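Local coordinates for protein AgaA (Rhizobium radiobacter, PDB 6HLX) that binds the opine agropinic acid as the periplasmic solute-binding protein of an ABC transporter that imports it, at residues A[264-270]-A[341-346]; A[122-126]-A[420-424]; A[30-34]-A[155-161]. All coordinates share one frame. Residues are numbered along the deposited sequence.

Contact 1: residues A[264-270]-A[341-346]. With ZN (zinc ion), chain O.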
ATOM      1  N   ALA A 264     -13.182  16.719 -16.065  1.00 28.82           N
ATOM      2  CA  ALA A 264     -12.846  16.422 -17.461  1.00 30.19           C
ATOM      3  C   ALA A 264     -12.647  14.958 -17.792  1.00 34.02           C
ATOM      4  O   ALA A 264     -12.741  14.582 -18.964  1.00 34.36           O
ATOM      5  CB  ALA A 264     -11.600  17.195 -17.877  1.00 31.21           C
ATOM      6  N   VAL A 265     -12.278  14.141 -16.805  1.00 28.60           N
ATOM      7  CA  VAL A 265     -11.965  12.746 -17.107  1.00 28.47           C
ATOM      8  C   VAL A 265     -13.194  11.861 -17.021  1.00 33.12           C
ATOM      9  O   VAL A 265     -13.731  11.676 -15.936  1.00 35.38           O
ATOM     10  CB  VAL A 265     -10.783  12.212 -16.258  1.00 31.04           C
ATOM     11  CG1 VAL A 265     -10.464  10.753 -16.618  1.00 31.03           C
ATOM     12  CG2 VAL A 265      -9.540  13.078 -16.430  1.00 30.76           C
ATOM     13  N   ASP A 266     -13.623  11.291 -18.167  1.00 28.81           N
ATOM     14  CA  ASP A 266     -14.740  10.372 -18.167  1.00 27.25           C
ATOM     15  C   ASP A 266     -14.286   9.067 -17.497  1.00 30.57           C
ATOM     16  O   ASP A 266     -13.315   8.437 -17.933  1.00 29.40           O
ATOM     17  CB  ASP A 266     -15.250  10.066 -19.570  1.00 28.89           C
ATOM     18  CG  ASP A 266     -16.568   9.355 -19.464  1.00 34.28           C
ATOM     19  OD1 ASP A 266     -17.619  10.052 -19.384  1.00 34.44           O
ATOM     20  OD2 ASP A 266     -16.561   8.109 -19.399  1.00 31.60           O
ATOM     21  N   ARG A 267     -14.982   8.682 -16.435  1.00 26.22           N
ATOM     22  CA  ARG A 267     -14.585   7.506 -15.657  1.00 25.22           C
ATOM     23  C   ARG A 267     -14.857   6.187 -16.369  1.00 29.29           C
ATOM     24  O   ARG A 267     -14.088   5.231 -16.186  1.00 29.50           O
ATOM     25  CB  ARG A 267     -15.200   7.568 -14.269  1.00 27.55           C
ATOM     26  CG  ARG A 267     -14.524   8.670 -13.469  1.00 32.16           C
ATOM     27  CD  ARG A 267     -15.483   9.381 -12.596  1.00 37.59           C
ATOM     28  NE  ARG A 267     -14.810  10.353 -11.732  1.00 35.89           N
ATOM     29  CZ  ARG A 267     -14.677  11.648 -11.998  1.00 49.50           C
ATOM     30  NH1 ARG A 267     -15.091  12.142 -13.155  1.00 36.40           N
ATOM     31  NH2 ARG A 267     -14.087  12.451 -11.126  1.00 46.00           N
ATOM     32  N   SER A 268     -15.888   6.141 -17.237  1.00 26.36           N
ATOM     33  CA  SER A 268     -16.141   4.925 -18.018  1.00 26.75           C
ATOM     34  C   SER A 268     -15.039   4.692 -19.038  1.00 29.96           C
ATOM     35  O   SER A 268     -14.799   3.549 -19.386  1.00 28.66           O
ATOM     36  CB  SER A 268     -17.496   4.991 -18.716  1.00 30.35           C
ATOM     37  OG  SER A 268     -18.527   5.079 -17.749  1.00 41.01           O
ATOM     38  N   ALA A 269     -14.365   5.764 -19.530  1.00 28.64           N
ATOM     39  CA  ALA A 269     -13.261   5.606 -20.489  1.00 28.30           C
ATOM     40  C   ALA A 269     -12.131   4.837 -19.816  1.00 30.80           C
ATOM     41  O   ALA A 269     -11.560   3.945 -20.433  1.00 29.73           O
ATOM     42  CB  ALA A 269     -12.761   6.962 -20.979  1.00 29.54           C
ATOM     43  N   ILE A 270     -11.852   5.127 -18.533  1.00 26.04           N
ATOM     44  CA  ILE A 270     -10.811   4.388 -17.802  1.00 24.54           C
ATOM     45  C   ILE A 270     -11.249   2.932 -17.563  1.00 27.60           C
ATOM     46  O   ILE A 270     -10.502   2.011 -17.888  1.00 27.48           O
ATOM     47  CB  ILE A 270     -10.396   5.101 -16.486  1.00 26.80           C
ATOM     48  CG1 ILE A 270      -9.727   6.468 -16.798  1.00 27.48           C
ATOM     49  CG2 ILE A 270      -9.449   4.185 -15.665  1.00 26.55           C
ATOM     50  CD1 ILE A 270      -9.541   7.350 -15.595  1.00 26.30           C
ATOM     51  N   ALA A 341      -5.805   7.047 -21.372  1.00 25.09           N
ATOM     52  CA  ALA A 341      -7.167   7.596 -21.277  1.00 26.31           C
ATOM     53  C   ALA A 341      -7.141   9.016 -20.701  1.00 29.12           C
ATOM     54  O   ALA A 341      -7.793   9.907 -21.258  1.00 28.80           O
ATOM     55  CB  ALA A 341      -8.042   6.687 -20.425  1.00 26.74           C
ATOM     56  N   ILE A 342      -6.338   9.248 -19.637  1.00 23.89           N
ATOM     57  CA  ILE A 342      -6.220  10.585 -19.030  1.00 23.56           C
ATOM     58  C   ILE A 342      -5.678  11.596 -20.053  1.00 27.05           C
ATOM     59  O   ILE A 342      -6.211  12.701 -20.170  1.00 26.86           O
ATOM     60  CB  ILE A 342      -5.392  10.535 -17.712  1.00 25.70           C
ATOM     61  CG1 ILE A 342      -6.196   9.767 -16.632  1.00 24.84           C
ATOM     62  CG2 ILE A 342      -5.004  11.968 -17.217  1.00 27.17           C
ATOM     63  CD1 ILE A 342      -5.411   9.365 -15.396  1.00 26.32           C
ATOM     64  N   GLN A 343      -4.653  11.185 -20.823  1.00 23.63           N
ATOM     65  CA  GLN A 343      -4.034  12.017 -21.851  1.00 24.32           C
ATOM     66  C   GLN A 343      -5.070  12.450 -22.887  1.00 29.58           C
ATOM     67  O   GLN A 343      -5.128  13.632 -23.220  1.00 29.87           O
ATOM     68  CB  GLN A 343      -2.896  11.237 -22.527  1.00 25.25           C
ATOM     69  CG  GLN A 343      -2.211  11.995 -23.662  1.00 27.16           C
ATOM     70  CD  GLN A 343      -1.235  11.107 -24.373  1.00 33.70           C
ATOM     71  OE1 GLN A 343      -1.571   9.997 -24.814  1.00 30.86           O
ATOM     72  NE2 GLN A 343      -0.009  11.578 -24.503  1.00 30.13           N
ATOM     73  N   SER A 344      -5.876  11.502 -23.404  1.00 27.42           N
ATOM     74  CA  SER A 344      -6.876  11.838 -24.423  1.00 29.50           C
ATOM     75  C   SER A 344      -8.023  12.671 -23.852  1.00 34.10           C
ATOM     76  O   SER A 344      -8.472  13.612 -24.507  1.00 34.28           O
ATOM     77  CB  SER A 344      -7.371  10.598 -25.159  1.00 33.12           C
ATOM     78  OG  SER A 344      -7.838   9.620 -24.252  1.00 43.25           O
ATOM     79  N   GLU A 345      -8.443  12.377 -22.604  1.00 29.04           N
ATOM     80  CA  GLU A 345      -9.505  13.153 -21.946  1.00 29.18           C
ATOM     81  C   GLU A 345      -9.094  14.602 -21.700  1.00 32.17           C
ATOM     82  O   GLU A 345      -9.890  15.509 -21.939  1.00 33.34           O
ATOM     83  CB  GLU A 345      -9.935  12.504 -20.617  1.00 29.69           C
ATOM     84  CG  GLU A 345     -10.681  11.186 -20.765  1.00 33.30           C
ATOM     85  CD  GLU A 345     -12.006  11.324 -21.480  1.00 47.63           C
ATOM     86  OE1 GLU A 345     -12.065  11.012 -22.691  1.00 45.78           O
ATOM     87  OE2 GLU A 345     -12.974  11.789 -20.840  1.00 36.46           O
ATOM     88  N   LEU A 346      -7.861  14.827 -21.226  1.00 27.49           N
ATOM     89  CA  LEU A 346      -7.396  16.176 -20.896  1.00 27.21           C
ATOM     90  C   LEU A 346      -7.059  17.022 -22.113  1.00 32.53           C
ATOM     91  O   LEU A 346      -7.163  18.250 -22.034  1.00 31.91           O
ATOM     92  CB  LEU A 346      -6.242  16.149 -19.898  1.00 25.92           C
ATOM     93  CG  LEU A 346      -6.574  15.568 -18.507  1.00 28.03           C
ATOM     94  CD1 LEU A 346      -5.397  15.756 -17.562  1.00 27.83           C
ATOM     95  CD2 LEU A 346      -7.867  16.193 -17.902  1.00 28.34           C
TER
HETATM   96 ZN    ZN O 614     -19.104   8.926 -19.015  1.00 39.83          ZN
HETATM   97  O   HOH W   1     -12.489  15.670 -21.393  1.00 32.72           O
HETATM   98  O   HOH W   2     -19.342   7.374 -20.175  1.00 35.39           O

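Contact 2: residues A[122-126]-A[420-424]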
ATOM      1  N   THR A 122       1.534  13.528  20.509  1.00 23.88           N
ATOM      2  CA  THR A 122       0.103  13.822  20.309  1.00 22.89           C
ATOM      3  C   THR A 122      -0.652  12.477  20.282  1.00 26.31           C
ATOM      4  O   THR A 122      -0.085  11.493  19.810  1.00 25.53           O
ATOM      5  CB  THR A 122      -0.147  14.627  19.006  1.00 31.42           C
ATOM      6  OG1 THR A 122       0.433  13.943  17.883  1.00 31.89           O
ATOM      7  CG2 THR A 122       0.365  16.076  19.087  1.00 31.76           C
ATOM      8  N   PRO A 123      -1.924  12.409  20.727  1.00 23.78           N
ATOM      9  CA  PRO A 123      -2.622  11.106  20.730  1.00 22.96           C
ATOM     10  C   PRO A 123      -2.879  10.537  19.354  1.00 26.48           C
ATOM     11  O   PRO A 123      -3.023  11.286  18.379  1.00 25.34           O
ATOM     12  CB  PRO A 123      -3.953  11.405  21.414  1.00 25.26           C
ATOM     13  CG  PRO A 123      -3.772  12.711  22.117  1.00 29.72           C
ATOM     14  CD  PRO A 123      -2.767  13.474  21.320  1.00 25.36           C
ATOM     15  N   SER A 124      -2.924   9.198  19.274  1.00 22.61           N
ATOM     16  CA  SER A 124      -3.253   8.526  18.023  1.00 21.57           C
ATOM     17  C   SER A 124      -3.943   7.200  18.283  1.00 24.63           C
ATOM     18  O   SER A 124      -3.296   6.211  18.684  1.00 23.41           O
ATOM     19  CB  SER A 124      -2.037   8.319  17.135  1.00 24.63           C
ATOM     20  OG  SER A 124      -2.475   7.674  15.947  1.00 28.85           O
ATOM     21  N   VAL A 125      -5.241   7.152  17.960  1.00 21.00           N
ATOM     22  CA  VAL A 125      -6.015   5.904  18.047  1.00 20.38           C
ATOM     23  C   VAL A 125      -5.628   4.962  16.853  1.00 23.80           C
ATOM     24  O   VAL A 125      -6.133   3.840  16.784  1.00 24.45           O
ATOM     25  CB  VAL A 125      -7.544   6.189  18.047  1.00 24.33           C
ATOM     26  CG1 VAL A 125      -7.947   7.002  19.283  1.00 24.82           C
ATOM     27  CG2 VAL A 125      -7.975   6.891  16.750  1.00 23.90           C
ATOM     28  N   ALA A 126      -4.783   5.440  15.909  1.00 20.52           N
ATOM     29  CA  ALA A 126      -4.363   4.655  14.732  1.00 20.49           C
ATOM     30  C   ALA A 126      -2.935   4.099  14.856  1.00 22.54           C
ATOM     31  O   ALA A 126      -2.470   3.420  13.943  1.00 22.31           O
ATOM     32  CB  ALA A 126      -4.467   5.511  13.485  1.00 21.87           C
ATOM     33  N   GLY A 420      -9.306  14.127  14.646  1.00 21.86           N
ATOM     34  CA  GLY A 420      -9.864  12.813  14.341  1.00 21.71           C
ATOM     35  C   GLY A 420      -9.080  11.683  14.978  1.00 24.34           C
ATOM     36  O   GLY A 420      -9.667  10.728  15.485  1.00 24.46           O
ATOM     37  N   ARG A 421      -7.728  11.788  14.951  1.00 21.58           N
ATOM     38  CA  ARG A 421      -6.798  10.785  15.490  1.00 22.60           C
ATOM     39  C   ARG A 421      -6.743  10.788  17.017  1.00 26.51           C
ATOM     40  O   ARG A 421      -6.323   9.803  17.609  1.00 24.18           O
ATOM     41  CB  ARG A 421      -5.382  11.128  14.998  1.00 24.71           C
ATOM     42  CG  ARG A 421      -4.578   9.950  14.517  1.00 33.64           C
ATOM     43  CD  ARG A 421      -3.201  10.451  14.071  1.00 28.73           C
ATOM     44  NE  ARG A 421      -3.282  11.335  12.901  1.00 23.70           N
ATOM     45  CZ  ARG A 421      -2.980  12.631  12.907  1.00 28.70           C
ATOM     46  NH1 ARG A 421      -2.556  13.217  14.024  1.00 24.04           N
ATOM     47  NH2 ARG A 421      -3.056  13.341  11.789  1.00 22.28           N
ATOM     48  N   ALA A 422      -7.107  11.910  17.648  1.00 23.37           N
ATOM     49  CA  ALA A 422      -7.043  12.093  19.101  1.00 25.14           C
ATOM     50  C   ALA A 422      -8.361  11.784  19.808  1.00 30.99           C
ATOM     51  O   ALA A 422      -8.397  11.683  21.037  1.00 31.68           O
ATOM     52  CB  ALA A 422      -6.613  13.522  19.418  1.00 26.20           C
ATOM     53  N   THR A 423      -9.437  11.663  19.037  1.00 26.56           N
ATOM     54  CA  THR A 423     -10.777  11.439  19.562  1.00 27.07           C
ATOM     55  C   THR A 423     -11.036   9.962  19.579  1.00 30.32           C
ATOM     56  O   THR A 423     -10.924   9.303  18.554  1.00 29.44           O
ATOM     57  CB  THR A 423     -11.793  12.243  18.728  1.00 28.53           C
ATOM     58  OG1 THR A 423     -11.440  13.619  18.817  1.00 27.58           O
ATOM     59  CG2 THR A 423     -13.225  12.052  19.213  1.00 30.09           C
ATOM     60  N   VAL A 424     -11.341   9.423  20.770  1.00 29.05           N
ATOM     61  CA  VAL A 424     -11.550   7.991  20.910  1.00 28.69           C
ATOM     62  C   VAL A 424     -12.969   7.619  20.491  1.00 32.79           C
ATOM     63  O   VAL A 424     -13.119   6.688  19.714  1.00 33.33           O
ATOM     64  CB  VAL A 424     -11.148   7.452  22.309  1.00 33.03           C
ATOM     65  CG1 VAL A 424     -11.209   5.918  22.341  1.00 32.60           C
ATOM     66  CG2 VAL A 424      -9.743   7.941  22.707  1.00 32.44           C
TER
HETATM   67  O   HOH W   3      -1.168  12.056  16.393  1.00 35.98           O

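Contact 3: residues A[30-34]-A[155-161]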
ATOM      1  N   LEU A  30       6.409  -9.888   3.848  1.00 16.96           N
ATOM      2  CA  LEU A  30       5.388 -10.450   4.743  1.00 17.18           C
ATOM      3  C   LEU A  30       5.516 -11.973   4.947  1.00 21.17           C
ATOM      4  O   LEU A  30       4.880 -12.533   5.841  1.00 21.84           O
ATOM      5  CB  LEU A  30       3.982 -10.026   4.307  1.00 17.54           C
ATOM      6  CG  LEU A  30       3.743  -8.516   4.425  1.00 21.06           C
ATOM      7  CD1 LEU A  30       2.493  -8.115   3.687  1.00 21.90           C
ATOM      8  CD2 LEU A  30       3.732  -8.039   5.904  1.00 21.62           C
ATOM      9  N   ALA A  31       6.401 -12.613   4.190  1.00 18.85           N
ATOM     10  CA  ALA A  31       6.712 -14.025   4.408  1.00 18.27           C
ATOM     11  C   ALA A  31       7.842 -14.134   5.444  1.00 20.88           C
ATOM     12  O   ALA A  31       7.886 -15.096   6.200  1.00 21.20           O
ATOM     13  CB  ALA A  31       7.181 -14.652   3.090  1.00 18.81           C
ATOM     14  N   ILE A  32       8.792 -13.195   5.420  1.00 17.84           N
ATOM     15  CA  ILE A  32      10.025 -13.254   6.224  1.00 18.20           C
ATOM     16  C   ILE A  32       9.963 -12.449   7.516  1.00 20.96           C
ATOM     17  O   ILE A  32      10.793 -12.681   8.394  1.00 20.70           O
ATOM     18  CB  ILE A  32      11.166 -12.699   5.312  1.00 24.09           C
ATOM     19  CG1 ILE A  32      11.433 -13.658   4.120  1.00 25.59           C
ATOM     20  CG2 ILE A  32      12.479 -12.358   6.072  1.00 29.50           C
ATOM     21  CD1 ILE A  32      12.208 -12.850   2.933  1.00 37.21           C
ATOM     22  N   HIS A  33       9.074 -11.456   7.590  1.00 17.58           N
ATOM     23  CA  HIS A  33       9.087 -10.534   8.726  1.00 17.61           C
ATOM     24  C   HIS A  33       7.793 -10.468   9.501  1.00 21.31           C
ATOM     25  O   HIS A  33       6.734 -10.748   8.955  1.00 19.45           O
ATOM     26  CB  HIS A  33       9.417  -9.111   8.209  1.00 18.42           C
ATOM     27  CG  HIS A  33      10.820  -8.956   7.695  1.00 20.94           C
ATOM     28  ND1 HIS A  33      11.907  -9.033   8.539  1.00 22.38           N
ATOM     29  CD2 HIS A  33      11.253  -8.677   6.441  1.00 21.52           C
ATOM     30  CE1 HIS A  33      12.969  -8.840   7.776  1.00 22.35           C
ATOM     31  NE2 HIS A  33      12.617  -8.611   6.501  1.00 21.60           N
ATOM     32  N   ARG A  34       7.882  -9.951  10.746  1.00 18.77           N
ATOM     33  CA  ARG A  34       6.743  -9.710  11.617  1.00 18.85           C
ATOM     34  C   ARG A  34       6.984  -8.419  12.387  1.00 20.93           C
ATOM     35  O   ARG A  34       8.133  -8.089  12.694  1.00 20.07           O
ATOM     36  CB  ARG A  34       6.565 -10.887  12.611  1.00 19.60           C
ATOM     37  CG  ARG A  34       5.911 -12.145  12.003  1.00 22.04           C
ATOM     38  CD  ARG A  34       4.473 -11.863  11.587  1.00 24.70           C
ATOM     39  NE  ARG A  34       3.794 -12.987  10.928  1.00 25.67           N
ATOM     40  CZ  ARG A  34       3.814 -13.232   9.620  1.00 27.30           C
ATOM     41  NH1 ARG A  34       4.549 -12.478   8.802  1.00 18.48           N
ATOM     42  NH2 ARG A  34       3.120 -14.244   9.121  1.00 27.01           N
ATOM     43  N   PRO A 155      18.386 -10.528   4.252  1.00 24.84           N
ATOM     44  CA  PRO A 155      17.453 -10.215   5.356  1.00 23.94           C
ATOM     45  C   PRO A 155      17.448 -11.221   6.505  1.00 26.13           C
ATOM     46  O   PRO A 155      17.574 -12.445   6.302  1.00 25.53           O
ATOM     47  CB  PRO A 155      16.087 -10.243   4.670  1.00 24.83           C
ATOM     48  CG  PRO A 155      16.372  -9.919   3.247  1.00 29.88           C
ATOM     49  CD  PRO A 155      17.669 -10.627   2.965  1.00 25.80           C
ATOM     50  N   VAL A 156      17.306 -10.678   7.726  1.00 21.54           N
ATOM     51  CA  VAL A 156      17.142 -11.471   8.952  1.00 20.78           C
ATOM     52  C   VAL A 156      15.873 -10.940   9.621  1.00 23.70           C
ATOM     53  O   VAL A 156      15.792  -9.750   9.916  1.00 24.10           O
ATOM     54  CB  VAL A 156      18.364 -11.455   9.896  1.00 25.28           C
ATOM     55  CG1 VAL A 156      18.022 -12.135  11.229  1.00 25.17           C
ATOM     56  CG2 VAL A 156      19.565 -12.153   9.245  1.00 25.17           C
ATOM     57  N   GLY A 157      14.885 -11.812   9.813  1.00 20.72           N
ATOM     58  CA  GLY A 157      13.622 -11.394  10.414  1.00 21.03           C
ATOM     59  C   GLY A 157      13.094 -12.393  11.421  1.00 23.19           C
ATOM     60  O   GLY A 157      13.819 -13.297  11.873  1.00 22.12           O
ATOM     61  N   ALA A 158      11.830 -12.213  11.790  1.00 19.86           N
ATOM     62  CA  ALA A 158      11.169 -13.059  12.781  1.00 20.16           C
ATOM     63  C   ALA A 158       9.921 -13.745  12.199  1.00 22.73           C
ATOM     64  O   ALA A 158       9.147 -14.347  12.936  1.00 22.50           O
ATOM     65  CB  ALA A 158      10.819 -12.231  14.026  1.00 21.20           C
ATOM     66  N   GLY A 159       9.771 -13.688  10.882  1.00 20.42           N
ATOM     67  CA  GLY A 159       8.600 -14.256  10.214  1.00 20.59           C
ATOM     68  C   GLY A 159       8.645 -15.765  10.010  1.00 22.29           C
ATOM     69  O   GLY A 159       9.633 -16.406  10.353  1.00 21.39           O
ATOM     70  N   PRO A 160       7.560 -16.341   9.428  1.00 19.77           N
ATOM     71  CA  PRO A 160       7.460 -17.816   9.307  1.00 19.49           C
ATOM     72  C   PRO A 160       8.449 -18.446   8.329  1.00 21.52           C
ATOM     73  O   PRO A 160       8.663 -19.653   8.396  1.00 21.48           O
ATOM     74  CB  PRO A 160       6.001 -18.041   8.848  1.00 21.16           C
ATOM     75  CG  PRO A 160       5.608 -16.739   8.201  1.00 23.55           C
ATOM     76  CD  PRO A 160       6.305 -15.678   9.009  1.00 20.53           C
ATOM     77  N   PHE A 161       9.008 -17.633   7.405  1.00 19.36           N
ATOM     78  CA  PHE A 161      10.003 -18.119   6.439  1.00 18.52           C
ATOM     79  C   PHE A 161      11.298 -17.326   6.553  1.00 24.35           C
ATOM     80  O   PHE A 161      11.264 -16.126   6.855  1.00 22.77           O
ATOM     81  CB  PHE A 161       9.472 -18.042   5.000  1.00 19.02           C
ATOM     82  CG  PHE A 161       8.267 -18.913   4.703  1.00 19.74           C
ATOM     83  CD1 PHE A 161       8.431 -20.231   4.270  1.00 21.58           C
ATOM     84  CD2 PHE A 161       6.975 -18.400   4.809  1.00 20.22           C
ATOM     85  CE1 PHE A 161       7.319 -21.036   3.984  1.00 21.42           C
ATOM     86  CE2 PHE A 161       5.860 -19.211   4.538  1.00 21.78           C
ATOM     87  CZ  PHE A 161       6.044 -20.523   4.128  1.00 20.95           C
TER
HETATM   88  O   HOH W   4      10.929  -9.515  11.142  1.00 18.88           O

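Contact 1: residues A[264-270]-A[341-346]
A capped helix start beside a surface zinc site defines this contact: the chain leaves helix 255-264 at Val265, turns at Asp266 and enters helix 267-274, with helix 333-347 packed against the elbow. The single direct hydrogen bond between the segments runs from Asp266 N to Glu345 OE2 (2.8 Å, N-H...O angle 158°). Asp266 CB lies 3.1 Å from the same OE2. The neighbouring helix holds the amide of the N-cap residue, while the Asp266 carboxylate has two roles of its own. Its OD2 accepts from Ala269 N at 3.2 Å and weakly from Ser268 N at 3.0 Å, which is the N-cap pattern, while its OD1 binds zinc at 1.9 Å. Water 2, also 1.9 Å from the metal, donates to Asp266 OD2 over 3.0 Å. Water 1 adds a second polar link, donating to Ala264 O and Glu345 O, each at 2.7 Å.

Beside these polar links the interface is apolar. Leu346 CD2 meets Ala264 CB at 3.9 Å and Val265 CG2 at 3.8 Å; further along, Ile270 CG1 lies 4.0 Å from Ala341 CB, and Ile270 CD1 is 4.3 Å from Ile342 CG1. Phe449 of strand 446-451 contacts Val265 and Ile270. His304 touches both Asp266 and Glu345; Glu345 and His304 share a zinc site known for this protein, and Lys348 forms a salt bridge with Glu345 OE1. Helices packed together on a mixed sheet in this way are typical of the alpha/beta lobes of periplasmic binding proteins.

Contact 2: residues A[122-126]-A[420-424]
Helix 411-422 ends here against the loop joining strand 115-120 to helix 127-131, a helix C-terminus packed on a loop that caps the next helix. Strand 115-120 belongs to the five-stranded antiparallel sheet, whereas helix 426-443, which follows residue 424, leads to strand 446-451 of the six-stranded mixed sheet, consistent with a contact between different lobes of the binding-protein fold.

Gly420 contributes little directly: its carbonyl oxygen approaches Val125 CG2 at 4.4 Å and accepts from Arg429. Arg421 provides the main link. Its O accepts from Val125 N (2.9 Å, angle 161°) and also receives a CA-H...O contact from Ser124 CA (3.4 Å, angle at H 137°), so one carbonyl near the helix end serves two consecutive loop residues. The Arg421 side chain crosses beside Ser124, its CG 3.4 Å from Ser124 OG; that hydroxyl accepts from Ala126 N at 3.2 Å, a capping bond before helix 127-131. At its tip the guanidinium forms salt bridges with Asp418 and Asp387. Arg421 NH1 also donates to water 3 at 3.0 Å, and this water in turn donates to Pro123 O (2.8 Å) and lies 2.9 Å from Thr122 OG1.

Ala422, the last helical residue, packs against proline: Ala422 CB and Pro123 CB are 3.9 Å apart. Thr423 leaves helical geometry; its CA-to-CB bond points away from 122-126 and OG1 is hydrogen-bonded to Lys419 O, but its carbonyl oxygen stays 3.8 Å from Val125 CG1. Val424 closes the walk with an apolar touch, its CG2 lying 4.0 Å from CG1 of Val125.

Contact 3: residues A[30-34]-A[155-161]
Two backbone hydrogen bonds join the last turn of helix 23-32 to the loop that leads into strand 161-167. Gly159 N donates to Ile32 O (2.9 Å, angle 139°) and Phe161 N to Ala31 O (3.0 Å, angle 146°), so successive carbonyls at the helix end meet alternate amides of the loop. A CA-H...O contact from Ile32 CA to Phe161 O (3.2 Å, 155° at H) adds to them. The chains come so close, with His33 CA and Gly159 CA 4.0 Å apart, that glycine is needed: an ideal CB on Gly159 would lie 2.3 Å from Ile32 C, and one on Gly157 would lie 2.4 Å from His33 ND1. Water 4 bridges the same junction, accepting from Ala158 N at 2.9 Å and Arg34 N at 3.1 Å while 2.8 Å from His33 ND1.

Among the side chains, Arg34 folds back on its own helix end, NH1 donating to Leu30 O at 3.0 Å and His33 O at 2.8 Å. Pro160 CD sits over one face of this guanidinium, 3.5 Å from NH2, which also forms a salt bridge with Glu481. Apolar contacts are looser, Ala31 CB lying 4.1 Å from Phe161 CD2 and Ile32 CG2 4.4 Å from Pro155 CB.

The end of helix 23-32 packs on the seven-stranded mixed sheet near its outermost strand 161-167: Ala31 touches Tyr193 of strand 190-195, and Ile32 and Phe161 touch Val174 of strand 171-176. Phe161 also reaches Val191 of strand 190-195, and Arg34 and Ala158 meet Leu49 of strand 45-55 in the five-stranded sheet.

The three contacts are separate, with no shared atoms. Contacts 1 and 3 lie on opposite sides of the chain's centre, their centres 42 Å apart and nearest atoms about 26 Å apart, and they follow each other in sequence. Contact 2 has its centre 38 Å from that of contact 1 and 30 Å from that of contact 3; its nearest approach to contact 3 is about 15 Å. Both segments of contact 1 fall between those of contact 2, whereas contacts 2 and 3 alternate along the chain. Agropinic acid binds between the lobes: the Ile270 side chain of contact 1 comes within about 11 Å of it, too far for direct contact.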